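Carbohydrate deacetylase (Enterococcus faecalis, PDB 2I5I) probably catalyses the removal of acetyl groups from acetylated carbohydrates, a magnesium-dependent step in the breakdown of oligosaccharides. Local coordinates at residues V63-T68 against D125-H130; R30-S35 against E243-I248; P82-E87 against L103-N108; D12-T17 against E47-A52. All blocks are in the same frame, centred on the assembly; numbering follows the deposited sequence. Where two conformers were deposited one is given.

Contact 1 is the most central. It pairs strands 60-65 and 127-129 of the curled parallel sheet and holds H130, the predicted Mg(2+) ligand. Contact 4 lies about 13 Å away between centres and touches it: D13 comes up against H64 and H130, so both probably shape the metal site. Contact 3, its centre about 15 Å from that of contact 1, touches it where L67 meets V106 and L84. Contacts 2 and 3 lie on opposite sides of the chain's centre, their centres about 39 Å apart. Along the chain, contact 3 falls between the segments of contact 1. Contact 1 in turn falls between those of contact 2, and contacts 2 and 4 interleave.

Contact 1 of 4, residues V63-T68 against D125-H130; sequences VHLTLT and DHIDSH
D125 OD1 accepts a bond from H126 ND1, and the H126 ring stacks on Y258. H126 O begins the strand pairing, accepting V63 N at 2.8 Å. I127 packs on the face it shares with V63 and L65. Its CG1 lies beside V63 CG1, and its CG2 meets L65 CD1 at 3.5 Å. D128 bonds with its backbone N to V63 O and with its O to L65 N. This is parallel pairing in a curled beta/alpha sheet, where catalytic groups collect at the C-terminal strand ends. On the other face, D128 OD1 takes H64 ND1 at 2.6 Å, nearly straight (178°). The oxygen lies in the H64 ring plane, but the carboxylate is turned 55° from it, so the N-H comes from above the carboxylate. D128 OD2 is held by T37 OG1. S129 OG bonds to H134 ND1. H130 N bonds to L65 O at 2.8 Å while lying over one face of the H64 ring. H130 CG is anti to its N (chi1 -175°), placing the ring beside H64. H130 ND1 and H64 NE2 each lie 2.7 Å from water 1. Water 2 links H130 O to L67 N and T68 OG1.

Contact 2 of 4, residues R30-S35 against E243-I248; sequences RGVVTS and EVKEAI
K245 NZ is gripped by two backbone carbonyls. One is R30 O, at a very short 2.5 Å from K245 NZ and in the plane of its carbonyl. The other is T240 O. The ammonium is therefore tied to two separate loops, and the two carbonyl dipoles would partly offset its charge. The lysine chain starts with CG beside its backbone N (chi1 -67°). It then runs extended to CE and bends at the last torsion (chi4 130°), which swings NZ onto the carbonyl. On the way its methylenes do apolar work. K245 CE passes over G31 CA at 3.6 Å. K245 CG lies against V32 CG1 at 3.5 Å.

V32 is the apolar centre of the contact. Its CB points at the helix, and its two methyls take different partners. V32 CG1, beside the backbone N, also meets I248 CD1 tip to tip at 4.0 Å. V32 CG2, in the crowded position between N and the carbonyl carbon, meets V244 CG1 at 3.8 Å. V244, K245 and I248 thus line the helix side of V32.

The guanidinium of R30 leads away from the helix. It forms a salt bridge with E26 and another with E47 of the second subunit. The contact joins the loop between helix 18-29 and strand 35-38 to helix 242-250. V32 also touches L255 of strand 254-256 and L239 of helix 231-239. Helix 242-250 also packs through A247 and I248 on L198 of helix 191-203.

Contact 3 of 4, residues P82-E87 against L103-N108; sequences PSLVDE and LEEVYN
This is a small, partly buried contact at the edge of the fold. A single glutamate from the start of helix 103-117 reaches into the loop between strand 60-65 and helix 94-97, and a pair of apolar side chains closes up beside it. E105 sets out with CG beside its backbone N (chi1 -67°), and the chain beyond is extended, so the carboxylate stands well off the helix. E105 OE1 accepts S83 N at 2.7 Å in a bent bond (144°), though the place of this oxygen is less sure. The other oxygen, E105 OE2, lies against P82 CD at 3.0 Å, and the proline crosses the glutamate at about a right angle. S83 OG has its own partner in N102 N, just before the helix.

Deeper in, L84 slides past E105 in the opposite direction. L84 CD2 meets V106 CG2 at 3.8 Å, crossing at about a right angle. V106 also touches L67, and L84 touches V101.

If the bond from S83 N is as modelled, it would favour the ionised form of E105. The loop is probably held by this hydrogen bond from a backbone N-H to the carboxylate, and by methyl packing of L84 on V106.

Contact 4 of 4, residues D12-T17 against E47-A52; sequences DDFGYT and EAMESA
A type II beta turn, D13 to Y16, packs here on helix 45-55, just beyond strand 6-11. D13 of this turn faces H64 and H130, consistent with a metal site of which H130 is a predicted Mg(2+) ligand. F14 follows at the second position of the turn and G15 at the third. G15 has positive phi (77°), which suits glycine. The turn is closed by Y16 N to D13 O at 3.0 Å.

F14 points its ring at the helix, with CG anti to the backbone N (chi1 -157°). The far corner of the ring does the touching. F14 CE2 approaches A48 O at 3.4 Å and A48 CB at 3.8 Å. F14 CZ meets A52 CB at 3.9 Å. The carbonyl near the ring is already used in the helix, since A48 O accepts A52 N at 2.9 Å. M49, present as selenomethionine, brings SE to 4.4 Å from F14 CE2. Beside the ring, G15 CA comes within 3.5 Å of A48 CB. T21 and I24 of helix 18-29 also touch F14, while T21 OG1 takes G15 N and S42 OG bonds to G15 O.

D13 OD2 forms a salt bridge with R232, which would help hold the aspartate in place. The F14 ring and G15 CA, against two alanines one turn apart, carry most of the contact. The turn therefore rests on the helix through apolar packing, without a hydrogen bond between the segments, while D13 OD2, G15 N and G15 O are bonded to other parts of the chain.

Contact 1 of 4, residues V63-T68 against D125-H130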
loop_
_atom_site.group_PDB
_atom_site.type_symbol
_atom_site.label_atom_id
_atom_site.label_comp_id
_atom_site.label_asym_id
_atom_site.label_seq_id
_atom_site.Cartn_x
_atom_site.Cartn_y
_atom_site.Cartn_z
ATOM N N VAL A 63 20.337 12.115 7.647
ATOM C CA VAL A 63 20.419 13.308 6.802
ATOM C C VAL A 63 21.869 13.574 6.393
ATOM O O VAL A 63 22.778 13.636 7.229
ATOM C CB VAL A 63 19.784 14.533 7.483
ATOM C CG1 VAL A 63 20.408 14.820 8.851
ATOM C CG2 VAL A 63 19.872 15.776 6.610
ATOM N N HIS A 64 22.075 13.706 5.086
ATOM C CA HIS A 64 23.333 13.971 4.432
ATOM C C HIS A 64 23.517 15.476 4.229
ATOM O O HIS A 64 23.085 16.066 3.239
ATOM C CB HIS A 64 23.380 13.262 3.080
ATOM C CG HIS A 64 24.728 12.786 2.642
ATOM N ND1 HIS A 64 25.642 12.222 3.492
ATOM C CD2 HIS A 64 25.324 12.771 1.430
ATOM C CE1 HIS A 64 26.739 11.885 2.847
ATOM N NE2 HIS A 64 26.573 12.212 1.576
ATOM N N LEU A 65 24.142 16.147 5.210
ATOM C CA LEU A 65 24.356 17.588 5.064
ATOM C C LEU A 65 25.417 17.881 4.011
ATOM O O LEU A 65 26.285 17.038 3.796
ATOM C CB LEU A 65 24.786 18.198 6.399
ATOM C CG LEU A 65 23.833 18.030 7.584
ATOM C CD1 LEU A 65 24.594 18.488 8.832
ATOM C CD2 LEU A 65 22.542 18.796 7.415
ATOM N N THR A 66 25.365 19.044 3.365
ATOM C CA THR A 66 26.330 19.437 2.366
ATOM C C THR A 66 26.595 20.944 2.313
ATOM O O THR A 66 25.761 21.791 2.645
ATOM C CB THR A 66 25.888 18.973 0.947
ATOM O OG1 THR A 66 26.953 19.202 0.020
ATOM C CG2 THR A 66 24.678 19.755 0.510
ATOM N N LEU A 67 27.814 21.235 1.883
ATOM C CA LEU A 67 28.266 22.557 1.533
ATOM C C LEU A 67 28.882 22.586 0.136
ATOM O O LEU A 67 29.318 23.636 -0.317
ATOM C CB LEU A 67 29.324 23.061 2.528
ATOM C CG LEU A 67 28.813 23.362 3.936
ATOM C CD1 LEU A 67 29.959 23.741 4.867
ATOM C CD2 LEU A 67 27.767 24.463 3.925
ATOM N N THR A 68 28.926 21.437 -0.548
ATOM C CA THR A 68 29.762 21.324 -1.741
ATOM C C THR A 68 29.100 20.513 -2.850
ATOM O O THR A 68 29.768 20.093 -3.793
ATOM C CB THR A 68 31.103 20.632 -1.383
ATOM O OG1 THR A 68 30.811 19.303 -0.930
ATOM C CG2 THR A 68 31.830 21.306 -0.233
ATOM N N ASP A 125 17.486 9.597 11.388
ATOM C CA ASP A 125 17.934 8.890 12.593
ATOM C C ASP A 125 19.368 9.283 12.945
ATOM O O ASP A 125 19.917 8.883 13.991
ATOM C CB ASP A 125 17.753 7.388 12.382
ATOM C CG ASP A 125 18.738 6.719 11.457
ATOM O OD1 ASP A 125 19.434 7.461 10.739
ATOM O OD2 ASP A 125 18.813 5.462 11.457
ATOM N N HIS A 126 20.023 10.051 12.074
ATOM C CA HIS A 126 21.392 10.497 12.303
ATOM C C HIS A 126 21.815 11.513 11.252
ATOM O O HIS A 126 21.076 11.829 10.317
ATOM C CB HIS A 126 22.352 9.317 12.338
ATOM C CG HIS A 126 22.852 8.748 11.061
ATOM N ND1 HIS A 126 22.093 7.896 10.290
ATOM C CD2 HIS A 126 24.035 8.875 10.410
ATOM C CE1 HIS A 126 22.802 7.531 9.231
ATOM N NE2 HIS A 126 23.992 8.113 9.257
ATOM N N ILE A 127 23.019 12.029 11.445
ATOM C CA ILE A 127 23.604 13.065 10.624
ATOM C C ILE A 127 24.981 12.655 10.135
ATOM O O ILE A 127 25.797 12.083 10.857
ATOM C CB ILE A 127 23.760 14.406 11.403
ATOM C CG1 ILE A 127 22.444 14.995 11.884
ATOM C CG2 ILE A 127 24.536 15.421 10.584
ATOM C CD1 ILE A 127 22.600 16.146 12.852
ATOM N N ASP A 128 25.275 12.969 8.884
ATOM C CA ASP A 128 26.605 12.815 8.315
ATOM C C ASP A 128 26.750 13.902 7.260
ATOM O O ASP A 128 25.850 14.747 7.189
ATOM C CB ASP A 128 26.834 11.416 7.794
ATOM C CG ASP A 128 26.113 11.077 6.497
ATOM O OD1 ASP A 128 25.309 11.886 6.006
ATOM O OD2 ASP A 128 26.371 9.962 5.988
ATOM N N SER A 129 27.798 13.884 6.435
ATOM C CA SER A 129 27.912 14.940 5.445
ATOM C C SER A 129 28.596 14.471 4.164
ATOM O O SER A 129 29.524 13.641 4.188
ATOM C CB SER A 129 28.773 16.112 5.993
ATOM O OG SER A 129 30.060 15.495 5.930
ATOM N N HIS A 130 28.108 15.068 3.087
ATOM C CA HIS A 130 28.650 14.929 1.747
ATOM C C HIS A 130 30.090 15.412 1.734
ATOM O O HIS A 130 30.349 16.486 2.295
ATOM C CB HIS A 130 27.819 15.754 0.778
ATOM C CG HIS A 130 28.179 15.611 -0.664
ATOM N ND1 HIS A 130 28.066 14.421 -1.346
ATOM C CD2 HIS A 130 28.638 16.517 -1.558
ATOM C CE1 HIS A 130 28.449 14.594 -2.605
ATOM N NE2 HIS A 130 28.803 15.860 -2.760
HETATM O O HOH W 1 28.411 11.920 -0.374
HETATM O O HOH W 2 29.345 18.884 1.358
#

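Contact 2 of 4, residues R30-S35 against E243-I248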
loop_
_atom_site.group_PDB
_atom_site.type_symbol
_atom_site.label_atom_id
_atom_site.label_comp_id
_atom_site.label_asym_id
_atom_site.label_seq_id
_atom_site.Cartn_x
_atom_site.Cartn_y
_atom_site.Cartn_z
ATOM N N ARG A 30 18.599 -6.692 -1.207
ATOM C CA ARG A 30 19.289 -7.886 -1.639
ATOM C C ARG A 30 20.670 -8.050 -1.019
ATOM O O ARG A 30 21.379 -9.015 -1.278
ATOM C CB ARG A 30 19.475 -7.863 -3.181
ATOM C CG ARG A 30 19.497 -9.280 -3.753
ATOM C CD ARG A 30 19.889 -9.307 -5.230
ATOM N NE ARG A 30 18.862 -8.634 -6.016
ATOM C CZ ARG A 30 17.697 -9.152 -6.383
ATOM N NH1 ARG A 30 17.346 -10.386 -6.064
ATOM N NH2 ARG A 30 16.848 -8.422 -7.099
ATOM N N GLY A 31 21.121 -7.087 -0.214
ATOM C CA GLY A 31 22.518 -7.031 0.182
ATOM C C GLY A 31 22.679 -6.612 1.639
ATOM O O GLY A 31 21.750 -6.743 2.425
ATOM N N VAL A 32 23.851 -6.085 2.001
ATOM C CA VAL A 32 24.085 -5.848 3.433
ATOM C C VAL A 32 24.016 -4.391 3.860
ATOM O O VAL A 32 24.312 -4.076 5.026
ATOM C CB VAL A 32 25.448 -6.472 3.833
ATOM C CG1 VAL A 32 25.380 -7.992 3.705
ATOM C CG2 VAL A 32 26.577 -5.901 3.003
ATOM N N VAL A 33 23.606 -3.465 3.006
ATOM C CA VAL A 33 23.412 -2.064 3.376
ATOM C C VAL A 33 22.271 -1.965 4.385
ATOM O O VAL A 33 21.151 -2.433 4.153
ATOM C CB VAL A 33 23.128 -1.155 2.170
ATOM C CG1 VAL A 33 22.730 0.244 2.620
ATOM C CG2 VAL A 33 24.337 -1.125 1.242
ATOM N N THR A 34 22.538 -1.366 5.549
ATOM C CA THR A 34 21.507 -1.302 6.584
ATOM C C THR A 34 20.958 0.087 6.818
ATOM O O THR A 34 19.946 0.279 7.521
ATOM C CB THR A 34 22.074 -1.806 7.943
ATOM O OG1 THR A 34 22.948 -0.762 8.395
ATOM C CG2 THR A 34 22.904 -3.061 7.809
ATOM N N SER A 35 21.598 1.077 6.229
ATOM C CA SER A 35 21.314 2.485 6.409
ATOM C C SER A 35 21.699 3.295 5.185
ATOM O O SER A 35 22.530 2.830 4.388
ATOM C CB SER A 35 22.122 2.940 7.631
ATOM O OG SER A 35 21.960 4.320 7.880
ATOM N N GLU A 243 29.213 -13.981 -0.790
ATOM C CA GLU A 243 30.477 -14.002 -0.069
ATOM C C GLU A 243 30.501 -12.951 1.028
ATOM O O GLU A 243 30.930 -13.191 2.156
ATOM C CB GLU A 243 31.650 -13.739 -1.018
ATOM C CG GLU A 243 32.982 -13.799 -0.276
ATOM C CD GLU A 243 34.172 -13.736 -1.218
ATOM O OE1 GLU A 243 33.945 -13.510 -2.427
ATOM O OE2 GLU A 243 35.319 -13.912 -0.751
ATOM N N VAL A 244 30.016 -11.758 0.682
ATOM C CA VAL A 244 29.992 -10.710 1.700
ATOM C C VAL A 244 29.047 -11.068 2.823
ATOM O O VAL A 244 29.433 -10.991 3.992
ATOM C CB VAL A 244 29.608 -9.354 1.075
ATOM C CG1 VAL A 244 29.416 -8.327 2.177
ATOM C CG2 VAL A 244 30.671 -8.964 0.063
ATOM N N LYS A 245 27.817 -11.478 2.501
ATOM C CA LYS A 245 26.879 -11.867 3.550
ATOM C C LYS A 245 27.465 -12.963 4.435
ATOM O O LYS A 245 27.393 -12.849 5.660
ATOM C CB LYS A 245 25.546 -12.328 2.948
ATOM C CG LYS A 245 24.817 -11.164 2.279
ATOM C CD LYS A 245 23.543 -11.635 1.596
ATOM C CE LYS A 245 22.986 -10.548 0.688
ATOM N NZ LYS A 245 22.684 -11.051 -0.683
ATOM N N GLU A 246 28.047 -13.990 3.824
ATOM C CA GLU A 246 28.634 -15.079 4.611
ATOM C C GLU A 246 29.753 -14.584 5.522
ATOM O O GLU A 246 29.859 -15.039 6.668
ATOM C CB GLU A 246 29.135 -16.195 3.677
ATOM C CG GLU A 246 27.991 -17.123 3.272
ATOM C CD GLU A 246 28.304 -18.059 2.128
ATOM O OE1 GLU A 246 29.488 -18.166 1.742
ATOM O OE2 GLU A 246 27.329 -18.684 1.639
ATOM N N ALA A 247 30.579 -13.664 5.042
ATOM C CA ALA A 247 31.721 -13.176 5.820
ATOM C C ALA A 247 31.271 -12.529 7.122
ATOM O O ALA A 247 31.844 -12.747 8.198
ATOM C CB ALA A 247 32.551 -12.181 5.036
ATOM N N ILE A 248 30.224 -11.709 7.026
ATOM C CA ILE A 248 29.734 -11.048 8.249
ATOM C C ILE A 248 29.232 -12.106 9.214
ATOM O O ILE A 248 29.491 -12.088 10.421
ATOM C CB ILE A 248 28.675 -10.005 7.854
ATOM C CG1 ILE A 248 29.339 -8.733 7.296
ATOM C CG2 ILE A 248 27.702 -9.684 8.972
ATOM C CD1 ILE A 248 28.566 -8.045 6.195
#

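Contact 3 of 4, residues P82-E87 against L103-N108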
loop_
_atom_site.group_PDB
_atom_site.type_symbol
_atom_site.label_atom_id
_atom_site.label_comp_id
_atom_site.label_asym_id
_atom_site.label_seq_id
_atom_site.Cartn_x
_atom_site.Cartn_y
_atom_site.Cartn_z
ATOM N N PRO A 82 25.521 34.079 1.918
ATOM C CA PRO A 82 26.287 34.507 0.754
ATOM C C PRO A 82 27.685 33.910 0.713
ATOM O O PRO A 82 28.288 33.811 -0.353
ATOM C CB PRO A 82 26.363 36.028 0.940
ATOM C CG PRO A 82 26.124 36.293 2.383
ATOM C CD PRO A 82 25.260 35.171 2.877
ATOM N N SER A 83 28.204 33.523 1.882
ATOM C CA SER A 83 29.548 32.966 1.943
ATOM C C SER A 83 29.611 31.541 1.416
ATOM O O SER A 83 30.661 30.939 1.232
ATOM C CB SER A 83 30.024 32.959 3.406
ATOM O OG SER A 83 29.415 31.868 4.105
ATOM N N LEU A 84 28.426 30.957 1.202
ATOM C CA LEU A 84 28.374 29.544 0.866
ATOM C C LEU A 84 28.336 29.322 -0.646
ATOM O O LEU A 84 28.503 28.163 -1.054
ATOM C CB LEU A 84 27.147 28.903 1.501
ATOM C CG LEU A 84 26.986 28.982 3.015
ATOM C CD1 LEU A 84 25.954 27.953 3.477
ATOM C CD2 LEU A 84 28.301 28.766 3.757
ATOM N N VAL A 85 28.127 30.383 -1.415
ATOM C CA VAL A 85 27.883 30.176 -2.844
ATOM C C VAL A 85 28.794 30.880 -3.826
ATOM O O VAL A 85 29.362 31.931 -3.559
ATOM C CB VAL A 85 26.447 30.647 -3.158
ATOM C CG1 VAL A 85 25.487 29.934 -2.205
ATOM C CG2 VAL A 85 26.318 32.151 -3.061
ATOM N N ASP A 86 28.905 30.287 -5.016
ATOM C CA ASP A 86 29.656 30.954 -6.086
ATOM C C ASP A 86 28.835 32.087 -6.672
ATOM O O ASP A 86 27.743 32.438 -6.222
ATOM C CB ASP A 86 30.089 29.932 -7.132
ATOM C CG ASP A 86 28.969 29.317 -7.955
ATOM O OD1 ASP A 86 27.851 29.838 -7.986
ATOM O OD2 ASP A 86 29.244 28.277 -8.610
ATOM N N GLU A 87 29.341 32.705 -7.743
ATOM C CA GLU A 87 28.663 33.854 -8.318
ATOM C C GLU A 87 27.246 33.580 -8.787
ATOM O O GLU A 87 26.425 34.514 -8.829
ATOM C CB GLU A 87 29.486 34.374 -9.515
ATOM C CG GLU A 87 29.169 33.601 -10.799
ATOM C CD GLU A 87 30.075 34.010 -11.944
ATOM O OE1 GLU A 87 30.291 35.229 -12.102
ATOM O OE2 GLU A 87 30.571 33.128 -12.675
ATOM N N LEU A 103 30.904 30.386 9.499
ATOM C CA LEU A 103 30.374 29.313 10.316
ATOM C C LEU A 103 28.924 29.503 10.716
ATOM O O LEU A 103 28.209 28.512 10.826
ATOM C CB LEU A 103 31.235 29.145 11.581
ATOM C CG LEU A 103 32.583 28.476 11.312
ATOM C CD1 LEU A 103 33.507 28.653 12.510
ATOM C CD2 LEU A 103 32.400 27.005 10.970
ATOM N N GLU A 104 28.506 30.739 10.930
ATOM C CA GLU A 104 27.140 31.044 11.305
ATOM C C GLU A 104 26.189 30.720 10.144
ATOM O O GLU A 104 25.103 30.195 10.393
ATOM C CB GLU A 104 26.954 32.506 11.718
ATOM N N GLU A 105 26.638 31.055 8.940
ATOM C CA GLU A 105 25.858 30.717 7.748
ATOM C C GLU A 105 25.796 29.198 7.584
ATOM O O GLU A 105 24.737 28.696 7.222
ATOM C CB GLU A 105 26.436 31.380 6.509
ATOM C CG GLU A 105 26.314 32.894 6.536
ATOM C CD GLU A 105 26.919 33.575 5.339
ATOM O OE1 GLU A 105 27.380 32.892 4.403
ATOM O OE2 GLU A 105 26.939 34.822 5.337
ATOM N N VAL A 106 26.899 28.511 7.849
ATOM C CA VAL A 106 26.916 27.049 7.755
ATOM C C VAL A 106 25.907 26.470 8.741
ATOM O O VAL A 106 25.127 25.566 8.452
ATOM C CB VAL A 106 28.312 26.469 7.993
ATOM C CG1 VAL A 106 28.304 24.940 7.859
ATOM C CG2 VAL A 106 29.318 27.064 7.015
ATOM N N TYR A 107 25.912 27.002 9.948
ATOM C CA TYR A 107 24.927 26.592 10.944
ATOM C C TYR A 107 23.485 26.738 10.443
ATOM O O TYR A 107 22.727 25.840 10.486
ATOM C CB TYR A 107 25.093 27.362 12.258
ATOM C CG TYR A 107 24.182 26.924 13.387
ATOM C CD1 TYR A 107 22.952 27.473 13.551
ATOM C CD2 TYR A 107 24.585 25.989 14.295
ATOM C CE1 TYR A 107 22.134 27.077 14.553
ATOM C CE2 TYR A 107 23.797 25.605 15.304
ATOM C CZ TYR A 107 22.562 26.137 15.435
ATOM O OH TYR A 107 21.773 25.753 16.467
ATOM N N ASN A 108 23.147 27.903 9.957
ATOM C CA ASN A 108 21.795 28.204 9.510
ATOM C C ASN A 108 21.392 27.313 8.338
ATOM O O ASN A 108 20.284 26.788 8.273
ATOM C CB ASN A 108 21.652 29.672 9.111
ATOM C CG ASN A 108 21.851 30.590 10.310
ATOM O OD1 ASN A 108 21.508 30.200 11.434
ATOM N ND2 ASN A 108 22.390 31.782 10.093
#

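Contact 4 of 4, residues D12-T17 against E47-A52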
loop_
_atom_site.group_PDB
_atom_site.type_symbol
_atom_site.label_atom_id
_atom_site.label_comp_id
_atom_site.label_asym_id
_atom_site.label_seq_id
_atom_site.Cartn_x
_atom_site.Cartn_y
_atom_site.Cartn_z
ATOM N N ASP A 12 25.937 6.367 1.227
ATOM C CA ASP A 12 25.800 7.807 1.084
ATOM C C ASP A 12 25.057 8.178 -0.205
ATOM O O ASP A 12 25.071 7.420 -1.185
ATOM C CB ASP A 12 27.194 8.446 1.123
ATOM C CG ASP A 12 27.895 8.260 2.455
ATOM O OD1 ASP A 12 27.356 7.574 3.350
ATOM O OD2 ASP A 12 29.011 8.809 2.610
ATOM N N ASP A 13 24.384 9.314 -0.192
ATOM C CA ASP A 13 23.820 9.982 -1.349
ATOM C C ASP A 13 22.423 9.509 -1.733
ATOM O O ASP A 13 22.019 9.640 -2.892
ATOM C CB ASP A 13 24.745 9.830 -2.569
ATOM C CG ASP A 13 26.070 10.557 -2.430
ATOM O OD1 ASP A 13 26.126 11.461 -1.573
ATOM O OD2 ASP A 13 27.050 10.242 -3.150
ATOM N N PHE A 14 21.648 9.008 -0.786
ATOM C CA PHE A 14 20.218 8.738 -1.082
ATOM C C PHE A 14 19.543 9.972 -1.630
ATOM O O PHE A 14 19.763 11.092 -1.160
ATOM C CB PHE A 14 19.512 8.224 0.169
ATOM C CG PHE A 14 18.252 7.411 -0.120
ATOM C CD1 PHE A 14 18.369 6.195 -0.787
ATOM C CD2 PHE A 14 17.021 7.884 0.284
ATOM C CE1 PHE A 14 17.220 5.461 -1.050
ATOM C CE2 PHE A 14 15.867 7.149 0.029
ATOM C CZ PHE A 14 15.993 5.940 -0.624
ATOM N N GLY A 15 18.694 9.849 -2.657
ATOM C CA GLY A 15 18.030 10.981 -3.252
ATOM C C GLY A 15 18.896 11.809 -4.178
ATOM O O GLY A 15 18.418 12.807 -4.720
ATOM N N TYR A 16 20.156 11.426 -4.369
ATOM C CA TYR A 16 21.058 12.164 -5.237
ATOM C C TYR A 16 20.470 12.231 -6.640
ATOM O O TYR A 16 20.261 13.291 -7.237
ATOM C CB TYR A 16 22.428 11.511 -5.204
ATOM C CG TYR A 16 23.588 12.300 -5.754
ATOM C CD1 TYR A 16 23.517 13.669 -5.989
ATOM C CD2 TYR A 16 24.776 11.643 -6.037
ATOM C CE1 TYR A 16 24.613 14.339 -6.493
ATOM C CE2 TYR A 16 25.878 12.318 -6.539
ATOM C CZ TYR A 16 25.785 13.669 -6.766
ATOM O OH TYR A 16 26.882 14.346 -7.268
ATOM N N THR A 17 20.210 11.051 -7.201
ATOM C CA THR A 17 19.505 10.935 -8.481
ATOM C C THR A 17 18.594 9.707 -8.438
ATOM O O THR A 17 18.800 8.805 -7.617
ATOM C CB THR A 17 20.433 10.917 -9.696
ATOM O OG1 THR A 17 20.616 9.589 -10.183
ATOM C CG2 THR A 17 21.896 11.318 -9.448
ATOM N N GLU A 47 10.895 12.406 -3.594
ATOM C CA GLU A 47 10.595 11.174 -4.349
ATOM C C GLU A 47 11.328 9.977 -3.788
ATOM O O GLU A 47 10.816 8.863 -3.615
ATOM C CB GLU A 47 10.964 11.380 -5.822
ATOM C CG GLU A 47 10.081 12.413 -6.502
ATOM C CD GLU A 47 10.628 12.856 -7.842
ATOM O OE1 GLU A 47 11.713 12.384 -8.221
ATOM O OE2 GLU A 47 9.951 13.675 -8.501
ATOM N N ALA A 48 12.606 10.176 -3.471
ATOM C CA ALA A 48 13.401 9.114 -2.875
ATOM C C ALA A 48 12.794 8.634 -1.571
ATOM O O ALA A 48 12.699 7.444 -1.243
ATOM C CB ALA A 48 14.830 9.614 -2.672
HETATM N N MSE A 49 12.337 9.590 -0.748
HETATM C CA MSE A 49 11.803 9.201 0.547
HETATM C C MSE A 49 10.490 8.448 0.376
HETATM O O MSE A 49 10.193 7.499 1.098
HETATM C CB MSE A 49 11.673 10.468 1.417
HETATM C CG MSE A 49 13.035 11.088 1.714
HETATM SE SE MSE A 49 14.112 10.094 2.768
HETATM C CE MSE A 49 13.085 9.950 4.230
ATOM N N GLU A 50 9.702 8.841 -0.629
ATOM C CA GLU A 50 8.486 8.085 -0.954
ATOM C C GLU A 50 8.824 6.672 -1.419
ATOM O O GLU A 50 8.205 5.684 -0.985
ATOM C CB GLU A 50 7.705 8.825 -2.045
ATOM C CG GLU A 50 6.511 8.118 -2.646
ATOM C CD GLU A 50 5.483 7.615 -1.664
ATOM O OE1 GLU A 50 5.417 8.089 -0.510
ATOM O OE2 GLU A 50 4.709 6.716 -2.062
ATOM N N SER A 51 9.797 6.513 -2.292
ATOM C CA SER A 51 10.179 5.175 -2.762
ATOM C C SER A 51 10.602 4.281 -1.616
ATOM O O SER A 51 10.313 3.093 -1.448
ATOM C CB SER A 51 11.301 5.301 -3.796
ATOM O OG SER A 51 11.665 4.054 -4.340
ATOM N N ALA A 52 11.363 4.909 -0.688
ATOM C CA ALA A 52 11.744 4.106 0.483
ATOM C C ALA A 52 10.542 3.652 1.286
ATOM O O ALA A 52 10.483 2.512 1.751
ATOM C CB ALA A 52 12.724 4.928 1.331
#